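Local coordinates for chorismate synthase (Aquifex aeolicus, PDB 1Q1L), which probably catalyses the last step of the shikimate pathway, the FMNH2-dependent elimination of phosphate from 5-enolpyruvylshikimate-3-phosphate to give chorismate, at residues Ser200-Pro205 / Glu211-Tyr216; Asp218-Lys221 / Ser226-Gly229; Gly164-Ser169 / Glu188-Tyr193; Phe231-Leu236 / Ala365-Val370. All blocks are in the same frame, centred on the assembly; numbering follows the deposited sequence.

Contact 1 (Ser200-Pro205 / Glu211-Tyr216)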
# COMPACT_ATOMS: atom_id res chain seq x y z
N SER A 200 27.20 -1.71 29.70
CA SER A 200 28.27 -2.39 29.00
C SER A 200 28.70 -1.58 27.80
O SER A 200 27.88 -0.98 27.11
CB SER A 200 27.80 -3.78 28.56
OG SER A 200 28.82 -4.44 27.82
N GLU A 201 30.01 -1.56 27.55
CA GLU A 201 30.55 -0.83 26.43
C GLU A 201 30.24 -1.58 25.14
O GLU A 201 30.40 -1.05 24.05
CB GLU A 201 32.07 -0.67 26.61
CG GLU A 201 32.71 0.30 25.63
CD GLU A 201 34.16 0.58 25.97
OE1 GLU A 201 34.96 -0.38 26.00
OE2 GLU A 201 34.50 1.76 26.20
N LEU A 202 29.79 -2.83 25.29
CA LEU A 202 29.45 -3.68 24.15
C LEU A 202 28.00 -4.15 24.26
O LEU A 202 27.55 -5.02 23.51
CB LEU A 202 30.38 -4.89 24.11
CG LEU A 202 31.87 -4.62 23.91
CD1 LEU A 202 32.66 -5.86 24.29
CD2 LEU A 202 32.14 -4.24 22.46
N ARG A 203 27.27 -3.58 25.22
CA ARG A 203 25.87 -3.92 25.45
C ARG A 203 25.65 -5.41 25.73
O ARG A 203 24.64 -5.99 25.31
CB ARG A 203 25.00 -3.48 24.26
CG ARG A 203 24.88 -1.96 24.05
CD ARG A 203 23.45 -1.50 24.28
NE ARG A 203 22.54 -2.41 23.60
CZ ARG A 203 21.41 -2.88 24.11
NH1 ARG A 203 21.00 -2.53 25.32
NH2 ARG A 203 20.70 -3.75 23.41
N ILE A 204 26.61 -6.03 26.41
CA ILE A 204 26.47 -7.43 26.79
C ILE A 204 25.83 -7.44 28.18
O ILE A 204 26.09 -6.56 28.99
CB ILE A 204 27.83 -8.17 26.81
CG1 ILE A 204 28.86 -7.37 27.60
CG2 ILE A 204 28.31 -8.43 25.39
CD1 ILE A 204 30.21 -8.06 27.72
N PRO A 205 24.99 -8.44 28.47
CA PRO A 205 24.29 -8.60 29.74
C PRO A 205 25.16 -8.69 31.00
O PRO A 205 24.64 -8.60 32.11
CB PRO A 205 23.46 -9.87 29.53
CG PRO A 205 23.28 -9.92 28.06
CD PRO A 205 24.62 -9.53 27.55
N GLU A 211 35.90 -6.26 29.83
CA GLU A 211 37.35 -6.33 29.67
C GLU A 211 37.74 -7.60 28.92
O GLU A 211 38.59 -7.57 28.02
CB GLU A 211 38.03 -6.31 31.04
CG GLU A 211 37.63 -5.12 31.89
CD GLU A 211 37.80 -3.80 31.16
OE1 GLU A 211 38.93 -3.51 30.70
OE2 GLU A 211 36.80 -3.06 31.04
N GLU A 212 37.12 -8.71 29.29
CA GLU A 212 37.38 -9.99 28.66
C GLU A 212 37.08 -9.91 27.16
O GLU A 212 37.88 -10.34 26.33
CB GLU A 212 36.53 -11.08 29.30
CG GLU A 212 36.74 -12.46 28.70
CD GLU A 212 35.87 -13.51 29.36
OE1 GLU A 212 35.96 -14.69 28.96
OE2 GLU A 212 35.11 -13.16 30.28
N PHE A 213 35.91 -9.36 26.83
CA PHE A 213 35.52 -9.23 25.43
C PHE A 213 36.41 -8.23 24.70
O PHE A 213 36.81 -8.46 23.56
CB PHE A 213 34.06 -8.79 25.31
CG PHE A 213 33.09 -9.94 25.29
CD1 PHE A 213 32.73 -10.59 26.46
CD2 PHE A 213 32.55 -10.39 24.08
CE1 PHE A 213 31.86 -11.68 26.43
CE2 PHE A 213 31.69 -11.47 24.04
CZ PHE A 213 31.34 -12.12 25.22
N LYS A 214 36.71 -7.11 25.36
CA LYS A 214 37.56 -6.09 24.76
C LYS A 214 38.91 -6.67 24.37
O LYS A 214 39.55 -6.21 23.43
CB LYS A 214 37.76 -4.93 25.74
CG LYS A 214 36.47 -4.36 26.31
CD LYS A 214 36.43 -2.85 26.21
CE LYS A 214 37.54 -2.18 27.00
NZ LYS A 214 37.52 -0.70 26.86
N THR A 215 39.34 -7.70 25.10
CA THR A 215 40.61 -8.35 24.81
C THR A 215 40.51 -9.16 23.52
O THR A 215 41.30 -8.96 22.59
CB THR A 215 41.03 -9.29 25.96
OG1 THR A 215 41.29 -8.51 27.14
CG2 THR A 215 42.28 -10.08 25.59
N TYR A 216 39.54 -10.06 23.47
CA TYR A 216 39.32 -10.89 22.29
C TYR A 216 39.24 -10.01 21.05
O TYR A 216 39.87 -10.30 20.03
CB TYR A 216 38.02 -11.68 22.43
CG TYR A 216 37.58 -12.35 21.15
CD1 TYR A 216 38.23 -13.50 20.68
CD2 TYR A 216 36.51 -11.85 20.41
CE1 TYR A 216 37.82 -14.12 19.50
CE2 TYR A 216 36.09 -12.47 19.23
CZ TYR A 216 36.75 -13.60 18.78
OH TYR A 216 36.32 -14.22 17.63
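L202 and I204 of the loop 200-205 lay their side-chain ends against F213 on helix 210-221, the next helix along the chain. The loop is organised by an ST turn at S200 and runs beside strand 162-170 of the beta-alpha-beta sandwich, to which R203 is tied by a backbone hydrogen bond with V167. The apolar part has two touches. L202 CD1 meets the beta carbon of the aromatic residue, F213 CB, at 3.4 Å, whereas I204 CD1 meets the ring atom F213 CD1 at 3.8 Å. In I204, CG1 lies between the backbone N and the carbonyl carbon (chi1 49°), and the chain then runs straight out (chi2 178°) to bring CD1 to the ring. The same two side chains also rest on I170 and V167 of strand 162-170, while K173 makes a cation-pi contact with F213.

The charged part is more exposed, where the extended chain of E201 and the bent chain of K214 cross at about a right angle. Their salt bridge pairs E201 OE1 with K214 NZ, although the position of that oxygen is doubtful.

Polar bonds within the loop fix the shape that presents these side chains. D210 bonds to S200 OG and to the backbone N of E201, tying the turn to the start of the helix. S200 OG in turn receives L202 N at 3.2 Å and I204 N at 3.1 Å.

Contact 2 (Asp218-Lys221 / Ser226-Gly229)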
# COMPACT_ATOMS: atom_id res chain seq x y z
N ASP A 218 40.34 -6.77 20.38
CA ASP A 218 41.63 -6.21 19.98
C ASP A 218 42.53 -7.32 19.46
O ASP A 218 43.29 -7.12 18.52
CB ASP A 218 42.30 -5.52 21.17
CG ASP A 218 41.46 -4.39 21.74
OD1 ASP A 218 41.06 -3.50 20.96
OD2 ASP A 218 41.21 -4.39 22.96
N GLU A 219 42.42 -8.49 20.08
CA GLU A 219 43.20 -9.66 19.69
C GLU A 219 42.90 -10.02 18.24
O GLU A 219 43.72 -10.63 17.56
CB GLU A 219 42.86 -10.84 20.61
CG GLU A 219 43.48 -12.16 20.21
CD GLU A 219 43.03 -13.30 21.11
OE1 GLU A 219 43.33 -13.26 22.32
OE2 GLU A 219 42.37 -14.24 20.61
N VAL A 220 41.71 -9.64 17.77
CA VAL A 220 41.28 -9.92 16.41
C VAL A 220 41.54 -8.75 15.47
O VAL A 220 41.97 -8.94 14.34
CB VAL A 220 39.78 -10.27 16.36
CG1 VAL A 220 39.30 -10.36 14.92
CG2 VAL A 220 39.52 -11.58 17.09
N LYS A 221 41.29 -7.54 15.96
CA LYS A 221 41.48 -6.34 15.16
C LYS A 221 42.94 -6.11 14.79
O LYS A 221 43.25 -5.38 13.85
CB LYS A 221 40.92 -5.11 15.89
CG LYS A 221 39.55 -5.34 16.53
CD LYS A 221 38.57 -6.06 15.60
CE LYS A 221 38.10 -5.19 14.45
NZ LYS A 221 37.17 -4.11 14.91
N SER A 226 37.53 -8.21 10.81
CA SER A 226 36.30 -7.60 11.30
C SER A 226 35.43 -8.66 11.97
O SER A 226 35.55 -9.84 11.67
CB SER A 226 35.54 -6.93 10.14
OG SER A 226 35.33 -7.84 9.07
N LEU A 227 34.54 -8.22 12.86
CA LEU A 227 33.68 -9.14 13.59
C LEU A 227 32.18 -8.93 13.39
O LEU A 227 31.72 -7.81 13.16
CB LEU A 227 34.00 -9.05 15.08
CG LEU A 227 34.80 -10.18 15.76
CD1 LEU A 227 35.61 -10.97 14.76
CD2 LEU A 227 35.68 -9.55 16.83
N GLY A 228 31.44 -10.02 13.49
CA GLY A 228 30.00 -9.96 13.36
C GLY A 228 29.44 -10.18 14.76
O GLY A 228 30.19 -10.13 15.73
N GLY A 229 28.14 -10.43 14.87
CA GLY A 229 27.57 -10.65 16.18
C GLY A 229 26.11 -11.02 16.16
O GLY A 229 25.44 -10.98 15.12
O HOH W 1 34.90 -5.39 13.81
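K221 and S226 bring the two backbones closest, their CA atoms 6.6 Å apart, where the last turn of helix 210-221 faces the chain returning toward strand 229-236. This is a helix-to-strand connection of the beta-alpha-beta sandwich, and the returning segment runs in extended form away from the helix end.

The apolar contact is made by V220 and L227, which reach toward each other tip to tip. V220 CG1 meets L227 CD1 at 3.7 Å, with L227 CD2 a little farther off. To present this fork, L227 adopts a chi1 of -105° and a chi2 of 22°, both removed from staggered positions. F281 of the second subunit packs on both residues, so this contact forms part of an interface between chains.

S226 turns its side chain from the helix, and its OG bonds to I326 O and T328 OG1, two residues predicted to bind FMN. K221, bent at every torsion, curls back so that CE passes near S226 CA at 4.4 Å. Its ammonium group reaches the returning backbone through one water, which accepts from K221 NZ at 2.8 Å and from L227 N at 3.0 Å.

Contact 3 (Gly164-Ser169 / Glu188-Tyr193)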
# COMPACT_ATOMS: atom_id res chain seq x y z
N GLY A 164 13.52 -3.82 24.61
CA GLY A 164 14.91 -3.78 25.02
C GLY A 164 15.68 -4.81 24.26
O GLY A 164 15.10 -5.55 23.46
N SER A 165 16.99 -4.89 24.52
CA SER A 165 17.84 -5.86 23.84
C SER A 165 19.20 -5.97 24.52
O SER A 165 19.49 -5.29 25.50
CB SER A 165 18.04 -5.44 22.39
OG SER A 165 18.79 -4.23 22.32
N PHE A 166 20.03 -6.85 23.98
CA PHE A 166 21.37 -7.07 24.51
C PHE A 166 22.12 -8.00 23.59
O PHE A 166 21.52 -8.85 22.94
CB PHE A 166 21.30 -7.64 25.93
CG PHE A 166 20.35 -8.79 26.08
CD1 PHE A 166 20.71 -10.07 25.67
CD2 PHE A 166 19.08 -8.59 26.59
CE1 PHE A 166 19.81 -11.13 25.77
CE2 PHE A 166 18.17 -9.64 26.69
CZ PHE A 166 18.54 -10.90 26.28
N VAL A 167 23.44 -7.83 23.53
CA VAL A 167 24.28 -8.67 22.68
C VAL A 167 24.54 -10.02 23.34
O VAL A 167 24.75 -10.09 24.55
CB VAL A 167 25.63 -7.96 22.41
CG1 VAL A 167 26.52 -8.84 21.54
CG2 VAL A 167 25.38 -6.62 21.73
N VAL A 168 24.52 -11.09 22.55
CA VAL A 168 24.75 -12.42 23.09
C VAL A 168 26.02 -13.07 22.54
O VAL A 168 26.46 -14.11 23.03
CB VAL A 168 23.55 -13.35 22.81
CG1 VAL A 168 22.30 -12.78 23.46
CG2 VAL A 168 23.35 -13.52 21.32
N SER A 169 26.60 -12.45 21.51
CA SER A 169 27.82 -12.98 20.91
C SER A 169 28.47 -11.97 19.97
O SER A 169 27.78 -11.24 19.26
CB SER A 169 27.53 -14.27 20.15
OG SER A 169 26.75 -14.02 18.99
N GLU A 188 11.20 -10.19 34.01
CA GLU A 188 12.16 -9.62 34.95
C GLU A 188 13.60 -9.86 34.50
O GLU A 188 14.43 -8.96 34.57
CB GLU A 188 11.95 -10.20 36.35
CG GLU A 188 10.59 -9.89 36.97
CD GLU A 188 9.43 -10.48 36.19
OE1 GLU A 188 9.46 -11.70 35.90
OE2 GLU A 188 8.48 -9.74 35.87
N LYS A 189 13.90 -11.08 34.06
CA LYS A 189 15.25 -11.39 33.60
C LYS A 189 15.62 -10.60 32.35
O LYS A 189 16.68 -9.97 32.30
CB LYS A 189 15.38 -12.89 33.29
CG LYS A 189 15.70 -13.77 34.48
CD LYS A 189 16.02 -15.18 34.03
CE LYS A 189 16.44 -16.07 35.20
NZ LYS A 189 16.83 -17.44 34.73
N LEU A 190 14.75 -10.65 31.35
CA LEU A 190 14.98 -9.93 30.10
C LEU A 190 15.26 -8.46 30.40
O LEU A 190 16.27 -7.90 29.96
CB LEU A 190 13.74 -10.06 29.20
CG LEU A 190 13.52 -11.47 28.62
CD1 LEU A 190 12.13 -11.60 28.04
CD2 LEU A 190 14.57 -11.74 27.56
N LEU A 191 14.38 -7.84 31.17
CA LEU A 191 14.54 -6.44 31.53
C LEU A 191 15.88 -6.26 32.24
O LEU A 191 16.58 -5.27 32.03
CB LEU A 191 13.40 -5.97 32.43
CG LEU A 191 13.33 -4.46 32.67
CD1 LEU A 191 13.27 -3.73 31.33
CD2 LEU A 191 12.11 -4.11 33.53
N SER A 192 16.21 -7.24 33.08
CA SER A 192 17.46 -7.22 33.83
C SER A 192 18.66 -7.21 32.89
O SER A 192 19.58 -6.41 33.06
CB SER A 192 17.53 -8.46 34.73
OG SER A 192 18.81 -8.61 35.31
N TYR A 193 18.64 -8.09 31.90
CA TYR A 193 19.73 -8.16 30.94
C TYR A 193 19.87 -6.88 30.13
O TYR A 193 20.97 -6.45 29.81
CB TYR A 193 19.54 -9.35 29.99
CG TYR A 193 19.62 -10.70 30.68
CD1 TYR A 193 20.49 -10.91 31.75
CD2 TYR A 193 18.85 -11.78 30.24
CE1 TYR A 193 20.60 -12.16 32.36
CE2 TYR A 193 18.96 -13.03 30.84
CZ TYR A 193 19.84 -13.21 31.90
OH TYR A 193 19.96 -14.45 32.48
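This is an aromatic strand-to-helix contact, in which F166 on strand 162-170 packs against Y193 on helix 187-197, with F166 buried and Y193 partly exposed. The two rings form a T-shaped pair, with the edge of Y193 directed at the face of F166. Their centroids lie 5.5 Å apart and their planes meet at 73°. The stem of the tyrosine comes closer than its ring, for Y193 CB sits over the same phenylalanine in a CH-pi contact, 3.9 Å from the centroid of F166 and 27° off the normal. F166 reaches this place with CG between the backbone N and the carbonyl carbon (chi1 48°).

The strand belongs to the antiparallel sheet of the beta-alpha-beta sandwich, and a classic beta bulge lies just beyond the contact, where V168 and S169 both face V230 on the neighbouring strand. S165 points to the other side of the sheet and bonds through OG to E364.

L190, one helical turn before Y193, adds a looser touch from CD2 to F166 CZ at 4.3 Å. Around the pair, P205 also packs on F166, and Y183 makes a further edge-to-face contact with Y193. Within the helix, the carbonyl oxygen K189 O lies above one face of the Y193 ring, 3.3 Å from its plane.

Contact 4 (Phe231-Leu236 / Ala365-Val370)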
# COMPACT_ATOMS: atom_id res chain seq x y z
N PHE A 231 22.40 -10.58 18.54
CA PHE A 231 21.73 -9.95 19.66
C PHE A 231 20.29 -10.39 19.73
O PHE A 231 19.75 -10.94 18.77
CB PHE A 231 21.81 -8.42 19.59
CG PHE A 231 21.23 -7.84 18.34
CD1 PHE A 231 22.01 -7.68 17.20
CD2 PHE A 231 19.89 -7.45 18.29
CE1 PHE A 231 21.47 -7.13 16.04
CE2 PHE A 231 19.35 -6.90 17.13
CZ PHE A 231 20.14 -6.74 16.01
N GLU A 232 19.67 -10.19 20.89
CA GLU A 232 18.28 -10.57 21.07
C GLU A 232 17.51 -9.31 21.42
O GLU A 232 17.97 -8.48 22.22
CB GLU A 232 18.15 -11.63 22.17
CG GLU A 232 19.09 -12.83 21.94
CD GLU A 232 18.94 -13.95 22.96
OE1 GLU A 232 18.65 -13.66 24.14
OE2 GLU A 232 19.14 -15.12 22.57
N VAL A 233 16.36 -9.14 20.79
CA VAL A 233 15.51 -7.98 21.04
C VAL A 233 14.22 -8.52 21.60
O VAL A 233 13.72 -9.54 21.14
CB VAL A 233 15.19 -7.22 19.73
CG1 VAL A 233 14.48 -5.91 20.05
CG2 VAL A 233 16.45 -6.98 18.95
N PHE A 234 13.67 -7.85 22.60
CA PHE A 234 12.43 -8.31 23.20
C PHE A 234 11.48 -7.15 23.44
O PHE A 234 11.88 -5.98 23.47
CB PHE A 234 12.71 -9.01 24.53
CG PHE A 234 13.24 -8.09 25.60
CD1 PHE A 234 12.36 -7.35 26.38
CD2 PHE A 234 14.60 -7.93 25.79
CE1 PHE A 234 12.84 -6.46 27.34
CE2 PHE A 234 15.09 -7.05 26.74
CZ PHE A 234 14.21 -6.31 27.52
N ALA A 235 10.21 -7.49 23.61
CA ALA A 235 9.16 -6.53 23.90
C ALA A 235 8.32 -7.19 24.98
O ALA A 235 7.92 -8.35 24.83
CB ALA A 235 8.31 -6.25 22.66
N LEU A 236 8.08 -6.46 26.07
CA LEU A 236 7.30 -6.99 27.19
C LEU A 236 5.91 -6.38 27.28
O LEU A 236 5.69 -5.23 26.90
CB LEU A 236 8.04 -6.74 28.50
CG LEU A 236 9.48 -7.26 28.61
CD1 LEU A 236 10.06 -6.94 29.97
CD2 LEU A 236 9.48 -8.76 28.36
N ALA A 365 14.51 -0.34 17.70
CA ALA A 365 13.73 0.64 16.94
C ALA A 365 12.80 -0.05 15.94
O ALA A 365 11.63 0.32 15.84
CB ALA A 365 14.68 1.58 16.21
N MSE A 366 13.31 -1.03 15.21
CA MSE A 366 12.51 -1.74 14.22
C MSE A 366 11.35 -2.51 14.86
O MSE A 366 10.23 -2.51 14.35
CB MSE A 366 13.39 -2.69 13.40
CG MSE A 366 14.45 -1.98 12.56
SE MSE A 366 13.74 -0.49 11.52
CE MSE A 366 12.48 -1.47 10.43
N LEU A 367 11.63 -3.16 15.99
CA LEU A 367 10.61 -3.90 16.70
C LEU A 367 9.53 -2.96 17.23
O LEU A 367 8.35 -3.30 17.23
CB LEU A 367 11.21 -4.69 17.86
CG LEU A 367 10.16 -5.49 18.65
CD1 LEU A 367 9.46 -6.46 17.70
CD2 LEU A 367 10.83 -6.25 19.80
N ALA A 368 9.93 -1.78 17.71
CA ALA A 368 8.97 -0.82 18.24
C ALA A 368 8.05 -0.30 17.12
O ALA A 368 6.87 -0.04 17.34
CB ALA A 368 9.71 0.35 18.90
N ILE A 369 8.60 -0.16 15.92
CA ILE A 369 7.81 0.32 14.79
C ILE A 369 6.77 -0.72 14.39
O ILE A 369 5.60 -0.40 14.18
CB ILE A 369 8.72 0.63 13.59
CG1 ILE A 369 9.61 1.84 13.93
CG2 ILE A 369 7.88 0.96 12.34
CD1 ILE A 369 10.62 2.19 12.86
N VAL A 370 7.20 -1.98 14.31
CA VAL A 370 6.30 -3.06 13.94
C VAL A 370 5.19 -3.22 14.97
O VAL A 370 4.02 -3.35 14.62
CB VAL A 370 7.07 -4.41 13.81
CG1 VAL A 370 6.11 -5.56 13.52
CG2 VAL A 370 8.08 -4.31 12.68
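L367 inserts one methyl group between V233 and A235, and it accounts for more than half of the surface buried here. Strand 229-236 and the long helix 356-379 run in the same general direction, their local axes at 34° and 8.9 Å apart at closest approach. That spacing is bridged by apolar side chains, in a helix-on-sheet layer of the beta-alpha-beta sandwich near the centre of the chain.

The leucine holds CG anti to its backbone N (chi1 180°), which carries its branch across to the strand. L367 CD2 does nearly all the touching. It lies 3.7 Å from V233 CG1 and 3.8 Å from A235 CB, and between these two it rests on the strand backbone, 3.8 Å from the carbonyl carbon F234 C.

V233 and A235 are two positions apart and present the same side of the strand to the helix, whereas F234 between them points away. M260 of helix 252-261 packs on both V233 and L367. With methyl groups meeting methyl groups and one strand peptide, and no polar bond between the segments, helix and strand are joined by dispersion and exclusion of water, so the contact depends on close fit rather than directed bonds.

How the contacts relate
The four contacts run from the outer part of the chain to its middle. Contact 4 lies nearest the centre with aliphatic side chains, and contact 3 follows with aromatic packing. Contacts 1 and 2 lie farther out, keep buried apolar parts, and add charge or water at their margins. The two share helix 210-221, and Y216 and L227 pack together between them. Contacts 3 and 4 rest on adjacent strands of one sheet, tied by backbone bonds such as G164 O to F234 N, and carry helices 187-197 and 356-379. Contact 1 joins contact 3 where R203 O meets V167 N. In contact 2, F281 of another subunit packs on the meeting side chains, near the predicted FMN site.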